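Local structure of propionate kinase (Francisella tularensis subsp. tularensis, 3KHY) at residues A17-N20 and Q25-V28; E183-I188 and Q192-I197; E277-A282 and A328-N333; K302-Y307 and L341-D346. The protein probably catalyses the reversible, magnesium-dependent transfer of phosphate from ATP to a short-chain carboxylate such as acetate, and works as a homodimer of the acetokinase family. All blocks are in the same frame, centred on the assembly; numbering follows the deposited sequence. Where two conformers were deposited one is given.

Contact 1: residues A17-N20 and Q25-V28; sequences ALIN and QSLV
The peptide carbonyl of Leu18 points at strand 25-28, and Leu27 N meets Leu18 O almost in line with the C=O bond, at 2.8 Å. The neighbouring carbonyls are met less squarely. Leu18 N lies 2.8 Å from Val28 O and tilted 20° from that carbonyl plane, and Asn20 N reaches Gln25 O at 2.9 Å with a similar tilt. CA-H groups add to this, Ala17 CA lying 3.3 Å from Val28 O. The two antiparallel strands keep register as Ile19 with Ser26, a non-hydrogen-bonded pair, and Leu18 with Val28, a hydrogen-bonded pair. Between them the register slips by one residue, a beta bulge centred on Leu27, whose backbone turns helical (psi -42°). Its side chain is thereby thrown at the partner strand: with CG anti to the carbonyl carbon (chi1 -59°), Leu27 CD1 presses to 3.2 Å from Leu18 O and lies 3.5 Å from Asn20 N. Leu18 CB and Val28 CB meet at 4.2 Å on the face covered by helix 59-72 through Leu70 and Phe69, whereas Ile19, on the other face, packs against helix 372-382. Asn20 OD1 turns away to accept His22 N and Thr23 N, an Asx turn that closes the hairpin. Lys15, predicted to bind ATP, lies earlier on the first strand. Beside the bulge there is a polar cost: Val28 N is buried without a partner. The hairpin is held here by three backbone bonds, with apolar cover from Leu27, Leu18 and Val28.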
loop_
_atom_site.group_PDB
_atom_site.type_symbol
_atom_site.label_atom_id
_atom_site.label_comp_id
_atom_site.label_asym_id
_atom_site.label_seq_id
_atom_site.Cartn_x
_atom_site.Cartn_y
_atom_site.Cartn_z
ATOM N N ALA A 17 17.844 21.538 -21.161
ATOM C CA ALA A 17 17.109 21.742 -22.398
ATOM C C ALA A 17 16.859 23.222 -22.617
ATOM O O ALA A 17 16.652 23.979 -21.667
ATOM C CB ALA A 17 15.785 20.986 -22.363
ATOM N N LEU A 18 16.873 23.623 -23.879
ATOM C CA LEU A 18 16.562 24.987 -24.260
ATOM C C LEU A 18 15.228 24.965 -24.980
ATOM O O LEU A 18 15.102 24.364 -26.048
ATOM C CB LEU A 18 17.641 25.504 -25.198
ATOM C CG LEU A 18 17.721 27.014 -25.382
ATOM C CD1 LEU A 18 17.747 27.716 -24.027
ATOM C CD2 LEU A 18 18.962 27.341 -26.196
ATOM N N ILE A 19 14.227 25.615 -24.399
ATOM C CA ILE A 19 12.867 25.470 -24.884
ATOM C C ILE A 19 12.230 26.826 -25.183
ATOM O O ILE A 19 12.426 27.786 -24.449
ATOM C CB ILE A 19 12.024 24.680 -23.860
ATOM C CG1 ILE A 19 12.559 23.250 -23.766
ATOM C CG2 ILE A 19 10.532 24.675 -24.228
ATOM C CD1 ILE A 19 11.992 22.474 -22.621
ATOM N N ASN A 20 11.495 26.899 -26.285
ATOM C CA ASN A 20 10.701 28.079 -26.592
ATOM C C ASN A 20 9.283 27.824 -26.136
ATOM O O ASN A 20 8.574 27.014 -26.737
ATOM C CB ASN A 20 10.740 28.382 -28.093
ATOM C CG ASN A 20 9.977 29.646 -28.452
ATOM O OD1 ASN A 20 8.826 29.825 -28.055
ATOM N ND2 ASN A 20 10.619 30.533 -29.208
ATOM N N GLN A 25 8.736 24.356 -28.759
ATOM C CA GLN A 25 9.823 23.608 -29.385
ATOM C C GLN A 25 11.060 23.500 -28.511
ATOM O O GLN A 25 11.525 24.481 -27.925
ATOM C CB GLN A 25 10.189 24.198 -30.750
ATOM C CG GLN A 25 9.187 23.858 -31.841
ATOM C CD GLN A 25 9.492 24.567 -33.144
ATOM O OE1 GLN A 25 10.635 24.957 -33.398
ATOM N NE2 GLN A 25 8.470 24.741 -33.979
ATOM N N SER A 26 11.580 22.284 -28.429
ATOM C CA SER A 26 12.841 22.035 -27.775
ATOM C C SER A 26 13.945 22.231 -28.805
ATOM O O SER A 26 14.014 21.502 -29.800
ATOM C CB SER A 26 12.854 20.614 -27.224
ATOM O OG SER A 26 14.111 20.309 -26.664
ATOM N N LEU A 27 14.796 23.231 -28.582
ATOM C CA LEU A 27 15.836 23.574 -29.548
ATOM C C LEU A 27 17.103 22.746 -29.347
ATOM O O LEU A 27 17.737 22.308 -30.308
ATOM C CB LEU A 27 16.183 25.063 -29.460
ATOM C CG LEU A 27 15.058 26.064 -29.708
ATOM C CD1 LEU A 27 14.122 26.086 -28.529
ATOM C CD2 LEU A 27 15.636 27.440 -29.932
ATOM N N VAL A 28 17.484 22.567 -28.090
ATOM C CA VAL A 28 18.661 21.781 -27.748
ATOM C C VAL A 28 18.333 21.021 -26.488
ATOM O O VAL A 28 17.619 21.537 -25.626
ATOM C CB VAL A 28 19.889 22.678 -27.427
ATOM C CG1 VAL A 28 21.126 21.822 -27.234
ATOM C CG2 VAL A 28 20.120 23.709 -28.519
#

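Contact 2: residues E183-I188 and Q192-I197; sequences EQAAKI and QKANVI
Ala186 and Ala194 hold the centre of this contact, methyl against methyl, Ala186 CB lying 4.1 Å from Ala194 CB. The same Ala186 CB comes closer to the backbone, 3.7 Å from Ala194 N, so the helix rests on the peptide chain as much as on side chains. One step back along the helix, Ala185 CB sits 4.2 Å from Ala194 CB and 4.3 Å from Val196 CG1. Val196 presents that branch with CG1 anti to its carbonyl carbon (chi1 -69°), which points it at the helix. At the solvent side, Lys193 folds at its second torsion (chi2 -43°), bringing CD to 4.5 Å from Ala186 CB before the chain runs on outward. On the far side of the helix Gln184 curls back at chi2 (-59°), and its OE1 receives Lys187 NZ at 2.9 Å. No hydrogen bond crosses the contact; small alanines let the backbones approach instead. Val196 also touches Val210 and Ala316 on the adjoining strands 205-211 and 316-320. Helix 175-188 is joined to strand 196-201 by a short loop that folds back on the helix, a connection within the layered alpha/beta core of the actin-like ATPase fold, and that strand leads to His200 and Leu201, predicted to bind ATP.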
loop_
_atom_site.group_PDB
_atom_site.type_symbol
_atom_site.label_atom_id
_atom_site.label_comp_id
_atom_site.label_asym_id
_atom_site.label_seq_id
_atom_site.Cartn_x
_atom_site.Cartn_y
_atom_site.Cartn_z
ATOM N N GLU A 183 -3.344 18.233 -18.141
ATOM C CA GLU A 183 -3.645 19.439 -18.922
ATOM C C GLU A 183 -3.871 19.135 -20.399
ATOM O O GLU A 183 -4.769 19.703 -21.009
ATOM C CB GLU A 183 -2.570 20.518 -18.765
ATOM C CG GLU A 183 -2.629 21.193 -17.412
ATOM C CD GLU A 183 -1.665 22.349 -17.283
ATOM O OE1 GLU A 183 -0.932 22.648 -18.258
ATOM O OE2 GLU A 183 -1.639 22.954 -16.197
ATOM N N GLN A 184 -3.058 18.244 -20.969
ATOM C CA GLN A 184 -3.205 17.875 -22.378
ATOM C C GLN A 184 -4.502 17.101 -22.591
ATOM O O GLN A 184 -5.197 17.304 -23.584
ATOM C CB GLN A 184 -2.010 17.059 -22.872
ATOM C CG GLN A 184 -0.706 17.829 -22.894
ATOM C CD GLN A 184 -0.789 19.070 -23.780
ATOM O OE1 GLN A 184 -0.457 20.172 -23.355
ATOM N NE2 GLN A 184 -1.257 18.891 -25.003
ATOM N N ALA A 185 -4.836 16.233 -21.639
ATOM C CA ALA A 185 -6.062 15.446 -21.725
ATOM C C ALA A 185 -7.267 16.375 -21.745
ATOM O O ALA A 185 -8.242 16.138 -22.463
ATOM C CB ALA A 185 -6.158 14.474 -20.554
ATOM N N ALA A 186 -7.187 17.444 -20.965
ATOM C CA ALA A 186 -8.275 18.416 -20.899
ATOM C C ALA A 186 -8.485 19.100 -22.246
ATOM O O ALA A 186 -9.617 19.396 -22.628
ATOM C CB ALA A 186 -8.010 19.447 -19.806
ATOM N N LYS A 187 -7.402 19.353 -22.971
ATOM C CA LYS A 187 -7.531 19.969 -24.295
ATOM C C LYS A 187 -8.274 19.065 -25.282
ATOM O O LYS A 187 -8.907 19.542 -26.224
ATOM C CB LYS A 187 -6.163 20.325 -24.877
ATOM C CG LYS A 187 -5.397 21.375 -24.105
ATOM C CD LYS A 187 -4.123 21.743 -24.845
ATOM C CE LYS A 187 -3.082 22.328 -23.907
ATOM N NZ LYS A 187 -1.748 22.450 -24.573
ATOM N N ILE A 188 -8.186 17.758 -25.068
ATOM C CA ILE A 188 -8.693 16.794 -26.038
ATOM C C ILE A 188 -10.114 16.316 -25.726
ATOM O O ILE A 188 -10.915 16.116 -26.640
ATOM C CB ILE A 188 -7.743 15.560 -26.153
ATOM C CG1 ILE A 188 -6.326 15.995 -26.537
ATOM C CG2 ILE A 188 -8.271 14.555 -27.163
ATOM C CD1 ILE A 188 -5.279 14.893 -26.386
ATOM N N GLN A 192 -14.465 21.055 -19.954
ATOM C CA GLN A 192 -13.976 21.275 -18.590
ATOM C C GLN A 192 -12.556 20.735 -18.398
ATOM O O GLN A 192 -11.983 20.153 -19.320
ATOM C CB GLN A 192 -14.915 20.606 -17.580
ATOM C CG GLN A 192 -16.336 21.174 -17.553
ATOM C CD GLN A 192 -17.150 20.811 -18.785
ATOM O OE1 GLN A 192 -17.652 21.690 -19.492
ATOM N NE2 GLN A 192 -17.288 19.513 -19.048
ATOM N N LYS A 193 -11.993 20.924 -17.203
ATOM C CA LYS A 193 -10.711 20.297 -16.868
ATOM C C LYS A 193 -10.900 18.780 -16.810
ATOM O O LYS A 193 -12.025 18.291 -16.726
ATOM C CB LYS A 193 -10.160 20.817 -15.536
ATOM C CG LYS A 193 -9.748 22.290 -15.555
ATOM C CD LYS A 193 -8.998 22.629 -16.834
ATOM C CE LYS A 193 -8.616 24.106 -16.895
ATOM N NZ LYS A 193 -8.255 24.512 -18.289
ATOM N N ALA A 194 -9.800 18.040 -16.840
ATOM C CA ALA A 194 -9.876 16.595 -17.002
ATOM C C ALA A 194 -10.294 15.848 -15.737
ATOM O O ALA A 194 -9.910 16.209 -14.618
ATOM C CB ALA A 194 -8.546 16.054 -17.530
ATOM N N ASN A 195 -11.107 14.816 -15.926
ATOM C CA ASN A 195 -11.374 13.852 -14.871
ATOM C C ASN A 195 -10.759 12.548 -15.331
ATOM O O ASN A 195 -11.398 11.745 -16.022
ATOM C CB ASN A 195 -12.873 13.692 -14.640
ATOM C CG ASN A 195 -13.513 14.963 -14.119
ATOM O OD1 ASN A 195 -13.149 15.469 -13.060
ATOM N ND2 ASN A 195 -14.461 15.492 -14.874
ATOM N N VAL A 196 -9.498 12.357 -14.977
ATOM C CA VAL A 196 -8.727 11.278 -15.574
ATOM C C VAL A 196 -7.872 10.570 -14.546
ATOM O O VAL A 196 -7.549 11.114 -13.486
ATOM C CB VAL A 196 -7.825 11.777 -16.729
ATOM C CG1 VAL A 196 -8.666 12.211 -17.931
ATOM C CG2 VAL A 196 -6.888 12.910 -16.269
ATOM N N ILE A 197 -7.540 9.331 -14.861
ATOM C CA ILE A 197 -6.529 8.595 -14.123
ATOM C C ILE A 197 -5.324 8.539 -15.042
ATOM O O ILE A 197 -5.440 8.113 -16.185
ATOM C CB ILE A 197 -7.007 7.181 -13.805
ATOM C CG1 ILE A 197 -8.201 7.250 -12.850
ATOM C CG2 ILE A 197 -5.858 6.340 -13.215
ATOM C CD1 ILE A 197 -8.972 5.929 -12.718
#

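Contact 3: residues E277-A282 and A328-N333; sequences EVSQLA and ANIRKN
Asn329 ND2 gives a hydrogen bond to Ser279 OG at 3.0 Å, with an N-H...O angle of 161°, the one hydrogen bond between segments 277-282 and 328-333. Ser279 OG lies only 11° out of the amide plane of Asn329, so the N-H points almost straight at it. CG of Asn329 sits between its backbone N and carbonyl carbon (chi1 62°), which swings the amide toward helix 275-283. ND2 of Asn329 also lies 3.5 Å from Ser279 CB, which stands off the amide plane. Ile330 adds a looser touch, its CD1 standing 4.0 Å from Ser279 OG after both side-chain torsions bend the same way. The serine itself is steadied by its own helix, since OG is also hydrogen-bonded to Met275 O one turn earlier. Met275 and Ile323, both predicted to bind ATP, lie close to Ile330, their side chains about 4 Å from its own. Helix 328-337 follows the glycine-rich segment Gly322 to Asn326, also predicted to contact ATP, as in the adenosine-binding region of actin-like ATPases. Further out, Arg331, on the same helix, ties it to its surroundings: NH1 reaches Gly324 O, NE meets Asn350 OD1 and NH2 meets Ser353 OG. Toward the far end of each segment, helix 287-307 bridges the pair: Asn333 ND2 bonds to Glu294 OE2, and Ala282 packs on Ala289 and Ile293.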
loop_
_atom_site.group_PDB
_atom_site.type_symbol
_atom_site.label_atom_id
_atom_site.label_comp_id
_atom_site.label_asym_id
_atom_site.label_seq_id
_atom_site.Cartn_x
_atom_site.Cartn_y
_atom_site.Cartn_z
ATOM N N GLU A 277 13.610 -4.928 -22.418
ATOM C CA GLU A 277 14.319 -6.199 -22.357
ATOM C C GLU A 277 13.481 -7.260 -21.665
ATOM O O GLU A 277 13.485 -8.427 -22.069
ATOM C CB GLU A 277 15.656 -6.047 -21.636
ATOM C CG GLU A 277 16.609 -5.080 -22.313
ATOM C CD GLU A 277 18.009 -5.151 -21.735
ATOM O OE1 GLU A 277 18.221 -5.948 -20.792
ATOM O OE2 GLU A 277 18.895 -4.416 -22.232
ATOM N N VAL A 278 12.776 -6.867 -20.605
ATOM C CA VAL A 278 11.859 -7.802 -19.960
ATOM C C VAL A 278 10.857 -8.337 -20.988
ATOM O O VAL A 278 10.665 -9.545 -21.107
ATOM C CB VAL A 278 11.121 -7.162 -18.764
ATOM C CG1 VAL A 278 10.127 -8.156 -18.157
ATOM C CG2 VAL A 278 12.121 -6.696 -17.715
ATOM N N SER A 279 10.247 -7.439 -21.758
ATOM C CA SER A 279 9.227 -7.834 -22.738
ATOM C C SER A 279 9.810 -8.792 -23.775
ATOM O O SER A 279 9.181 -9.784 -24.158
ATOM C CB SER A 279 8.646 -6.588 -23.445
ATOM O OG SER A 279 7.827 -5.854 -22.537
ATOM N N GLN A 280 11.024 -8.491 -24.218
ATOM C CA GLN A 280 11.681 -9.303 -25.242
ATOM C C GLN A 280 12.011 -10.699 -24.717
ATOM O O GLN A 280 11.810 -11.706 -25.406
ATOM C CB GLN A 280 12.952 -8.610 -25.726
ATOM C CG GLN A 280 12.695 -7.393 -26.600
ATOM C CD GLN A 280 13.980 -6.657 -26.946
ATOM O OE1 GLN A 280 14.030 -5.426 -26.932
ATOM N NE2 GLN A 280 15.031 -7.411 -27.249
ATOM N N LEU A 281 12.508 -10.759 -23.490
ATOM C CA LEU A 281 12.739 -12.046 -22.835
ATOM C C LEU A 281 11.451 -12.848 -22.630
ATOM O O LEU A 281 11.416 -14.054 -22.875
ATOM C CB LEU A 281 13.430 -11.839 -21.488
ATOM C CG LEU A 281 14.890 -11.416 -21.602
ATOM C CD1 LEU A 281 15.437 -10.990 -20.253
ATOM C CD2 LEU A 281 15.713 -12.559 -22.173
ATOM N N ALA A 282 10.405 -12.182 -22.156
ATOM C CA ALA A 282 9.128 -12.851 -21.930
ATOM C C ALA A 282 8.609 -13.420 -23.244
ATOM O O ALA A 282 8.055 -14.521 -23.293
ATOM C CB ALA A 282 8.115 -11.872 -21.345
ATOM N N ALA A 328 3.085 -1.265 -26.332
ATOM C CA ALA A 328 1.719 -1.707 -26.628
ATOM C C ALA A 328 1.356 -2.978 -25.876
ATOM O O ALA A 328 0.223 -3.139 -25.443
ATOM C CB ALA A 328 1.517 -1.911 -28.149
ATOM N N ASN A 329 2.306 -3.897 -25.743
ATOM C CA ASN A 329 2.041 -5.168 -25.073
ATOM C C ASN A 329 1.689 -4.974 -23.592
ATOM O O ASN A 329 0.850 -5.685 -23.030
ATOM C CB ASN A 329 3.262 -6.097 -25.200
ATOM C CG ASN A 329 4.517 -5.522 -24.518
ATOM O OD1 ASN A 329 4.925 -4.382 -24.780
ATOM N ND2 ASN A 329 5.125 -6.312 -23.632
ATOM N N ILE A 330 2.350 -4.016 -22.958
ATOM C CA ILE A 330 2.110 -3.740 -21.550
ATOM C C ILE A 330 0.749 -3.073 -21.320
ATOM O O ILE A 330 0.027 -3.419 -20.393
ATOM C CB ILE A 330 3.210 -2.841 -20.949
ATOM C CG1 ILE A 330 4.563 -3.539 -21.024
ATOM C CG2 ILE A 330 2.859 -2.480 -19.517
ATOM C CD1 ILE A 330 4.619 -4.874 -20.334
ATOM N N ARG A 331 0.406 -2.111 -22.162
ATOM C CA ARG A 331 -0.913 -1.503 -22.086
ATOM C C ARG A 331 -1.999 -2.566 -22.310
ATOM O O ARG A 331 -3.002 -2.589 -21.608
ATOM C CB ARG A 331 -1.033 -0.387 -23.136
ATOM C CG ARG A 331 -0.101 0.822 -22.901
ATOM C CD ARG A 331 -0.510 2.001 -23.815
ATOM N NE ARG A 331 -0.436 1.621 -25.236
ATOM C CZ ARG A 331 0.474 2.045 -26.108
ATOM N NH1 ARG A 331 1.433 2.901 -25.755
ATOM N NH2 ARG A 331 0.418 1.615 -27.365
ATOM N N LYS A 332 -1.793 -3.441 -23.293
ATOM C CA LYS A 332 -2.752 -4.511 -23.568
ATOM C C LYS A 332 -2.937 -5.403 -22.331
ATOM O O LYS A 332 -4.043 -5.806 -21.990
ATOM C CB LYS A 332 -2.280 -5.347 -24.755
ATOM C CG LYS A 332 -3.041 -6.661 -24.949
ATOM C CD LYS A 332 -2.456 -7.459 -26.113
ATOM C CE LYS A 332 -3.256 -8.725 -26.381
ATOM N NZ LYS A 332 -2.612 -9.593 -27.418
ATOM N N ASN A 333 -1.835 -5.703 -21.661
ATOM C CA ASN A 333 -1.880 -6.583 -20.514
ATOM C C ASN A 333 -2.647 -5.898 -19.383
ATOM O O ASN A 333 -3.538 -6.487 -18.775
ATOM C CB ASN A 333 -0.463 -6.954 -20.074
ATOM C CG ASN A 333 -0.448 -8.020 -18.995
ATOM O OD1 ASN A 333 -1.146 -7.913 -17.982
ATOM N ND2 ASN A 333 0.355 -9.056 -19.202
#

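Contact 4: residues K302-Y307 and L341-D346; sequences KFVASY and LGFMID
Val304 is where the helix 302-307 first meets 341-346: with CG1 anti to the backbone N (chi1 171°), Val304 sends that branch to Phe343, its CG1 lying 4.2 Å from Phe343 CZ and approaching the ring obliquely. Val304 also packs on Ile207 and Leu317 of the sheet, the latter shared with Phe343. Next, Ala305 CB meets Leu341 CD2 at 3.5 Å, tighter than usual for two carbons, and Leu341 CD2 is also 3.6 Å from Ala305 CA. Leu341 brings CD2 there with CG anti to its carbonyl carbon (chi1 -85°), while Leu341 CB lies at the edge of the Phe343 ring, in its plane. The helix also faces the dimer partner: Ala305 touches Ser306 of the second subunit, and Lys302 NZ forms a salt bridge with Asp217 OD2 of that subunit. Around Phe343 lie His363, its ring plane about 50° from that of Phe343, and Leu314, Leu338 and Ile335. With no hydrogen bond across it, this buried join between the dimer-facing helix and the chain leading to helix 347-351 rests on apolar contact alone, tight at Ala305 and Leu341 and looser at Val304 and Phe343.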
loop_
_atom_site.group_PDB
_atom_site.type_symbol
_atom_site.label_atom_id
_atom_site.label_comp_id
_atom_site.label_asym_id
_atom_site.label_seq_id
_atom_site.Cartn_x
_atom_site.Cartn_y
_atom_site.Cartn_z
ATOM N N LYS A 302 -4.812 -2.772 -10.276
ATOM C CA LYS A 302 -5.380 -2.600 -8.940
ATOM C C LYS A 302 -5.516 -1.127 -8.509
ATOM O O LYS A 302 -6.516 -0.753 -7.885
ATOM C CB LYS A 302 -4.595 -3.401 -7.885
ATOM C CG LYS A 302 -5.037 -4.862 -7.824
ATOM C CD LYS A 302 -4.242 -5.667 -6.828
ATOM C CE LYS A 302 -4.553 -5.250 -5.401
ATOM N NZ LYS A 302 -3.753 -6.088 -4.473
ATOM N N PHE A 303 -4.515 -0.310 -8.831
ATOM C CA PHE A 303 -4.572 1.115 -8.525
ATOM C C PHE A 303 -5.647 1.810 -9.365
ATOM O O PHE A 303 -6.394 2.633 -8.863
ATOM C CB PHE A 303 -3.207 1.795 -8.726
ATOM C CG PHE A 303 -2.337 1.801 -7.486
ATOM C CD1 PHE A 303 -2.375 2.869 -6.594
ATOM C CD2 PHE A 303 -1.511 0.724 -7.201
ATOM C CE1 PHE A 303 -1.595 2.863 -5.449
ATOM C CE2 PHE A 303 -0.713 0.720 -6.068
ATOM C CZ PHE A 303 -0.755 1.792 -5.191
ATOM N N VAL A 304 -5.705 1.496 -10.655
ATOM C CA VAL A 304 -6.741 2.053 -11.502
ATOM C C VAL A 304 -8.102 1.749 -10.898
ATOM O O VAL A 304 -8.924 2.643 -10.721
ATOM C CB VAL A 304 -6.702 1.451 -12.912
ATOM C CG1 VAL A 304 -7.941 1.886 -13.695
ATOM C CG2 VAL A 304 -5.420 1.876 -13.630
ATOM N N ALA A 305 -8.336 0.478 -10.584
ATOM C CA ALA A 305 -9.606 0.069 -9.976
ATOM C C ALA A 305 -9.900 0.834 -8.688
ATOM O O ALA A 305 -11.044 1.277 -8.452
ATOM C CB ALA A 305 -9.616 -1.437 -9.710
ATOM N N SER A 306 -8.877 1.007 -7.851
ATOM C CA SER A 306 -9.068 1.670 -6.561
ATOM C C SER A 306 -9.421 3.138 -6.749
ATOM O O SER A 306 -10.156 3.713 -5.949
ATOM C CB SER A 306 -7.827 1.542 -5.664
ATOM O OG SER A 306 -6.905 2.592 -5.890
ATOM N N TYR A 307 -8.891 3.743 -7.805
ATOM C CA TYR A 307 -9.180 5.155 -8.095
ATOM C C TYR A 307 -10.550 5.411 -8.731
ATOM O O TYR A 307 -10.992 6.563 -8.825
ATOM C CB TYR A 307 -8.076 5.761 -8.972
ATOM C CG TYR A 307 -6.747 5.945 -8.250
ATOM C CD1 TYR A 307 -6.594 5.595 -6.908
ATOM C CD2 TYR A 307 -5.641 6.450 -8.925
ATOM C CE1 TYR A 307 -5.352 5.763 -6.250
ATOM C CE2 TYR A 307 -4.416 6.616 -8.293
ATOM C CZ TYR A 307 -4.275 6.273 -6.965
ATOM O OH TYR A 307 -3.040 6.454 -6.366
ATOM N N LEU A 341 -14.085 -4.092 -15.269
ATOM C CA LEU A 341 -14.432 -2.708 -14.975
ATOM C C LEU A 341 -14.823 -1.907 -16.220
ATOM O O LEU A 341 -14.869 -0.679 -16.173
ATOM C CB LEU A 341 -13.269 -1.997 -14.277
ATOM C CG LEU A 341 -13.131 -2.134 -12.760
ATOM C CD1 LEU A 341 -12.992 -3.580 -12.366
ATOM C CD2 LEU A 341 -11.935 -1.330 -12.267
ATOM N N GLY A 342 -15.089 -2.587 -17.327
ATOM C CA GLY A 342 -15.554 -1.895 -18.518
ATOM C C GLY A 342 -14.469 -1.210 -19.340
ATOM O O GLY A 342 -14.736 -0.197 -19.983
ATOM N N PHE A 343 -13.249 -1.754 -19.310
ATOM C CA PHE A 343 -12.162 -1.309 -20.185
ATOM C C PHE A 343 -11.898 -2.369 -21.243
ATOM O O PHE A 343 -11.808 -3.560 -20.934
ATOM C CB PHE A 343 -10.857 -1.081 -19.394
ATOM C CG PHE A 343 -10.929 0.054 -18.399
ATOM C CD1 PHE A 343 -11.378 -0.166 -17.107
ATOM C CD2 PHE A 343 -10.536 1.336 -18.760
ATOM C CE1 PHE A 343 -11.444 0.876 -16.181
ATOM C CE2 PHE A 343 -10.609 2.386 -17.848
ATOM C CZ PHE A 343 -11.057 2.153 -16.555
HETATM N N MSE A 344 -11.751 -1.936 -22.492
HETATM C CA MSE A 344 -11.458 -2.854 -23.595
HETATM C C MSE A 344 -10.593 -2.141 -24.600
HETATM O O MSE A 344 -10.908 -1.020 -25.005
HETATM C CB MSE A 344 -12.742 -3.290 -24.302
HETATM C CG MSE A 344 -13.745 -3.979 -23.387
HETATM SE SE MSE A 344 -13.159 -5.793 -22.956
HETATM C CE MSE A 344 -12.661 -6.380 -24.757
ATOM N N ILE A 345 -9.533 -2.808 -25.039
ATOM C CA ILE A 345 -8.575 -2.183 -25.930
ATOM C C ILE A 345 -8.920 -2.487 -27.378
ATOM O O ILE A 345 -9.541 -3.510 -27.668
ATOM C CB ILE A 345 -7.152 -2.678 -25.613
ATOM C CG1 ILE A 345 -6.145 -1.524 -25.722
ATOM C CG2 ILE A 345 -6.797 -3.892 -26.475
ATOM C CD1 ILE A 345 -4.812 -1.820 -25.102
ATOM N N ASP A 346 -8.550 -1.580 -28.280
ATOM C CA ASP A 346 -8.613 -1.846 -29.718
ATOM C C ASP A 346 -7.190 -2.134 -30.176
ATOM O O ASP A 346 -6.299 -1.286 -30.045
ATOM C CB ASP A 346 -9.174 -0.643 -30.481
ATOM C CG ASP A 346 -9.190 -0.865 -31.990
ATOM O OD1 ASP A 346 -8.103 -0.858 -32.613
ATOM O OD2 ASP A 346 -10.290 -1.051 -32.555
#

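How the contacts relate
Contact 1 lies in the N-terminal sheet, while contacts 2, 3 and 4 belong to the part of the chain that carries most of the predicted ATP site. Contacts 2 and 4 touch, Ile197 CD1 being 3.8 Å from Val304 O, and contacts 3 and 4 touch, Lys332 CA being 3.7 Å from Ile345 CD1; each pair of centres is 18 Å apart. Contact 1 touches none of the others, its nearest atoms being about 11 Å from contact 2. Contact 3 lies nearest the predicted nucleotide residues, the side chain of Ile330 being about 4 Å from that of Met275, whereas the side chain of Lys15 is about 6 Å from that of Ala17 in contact 1.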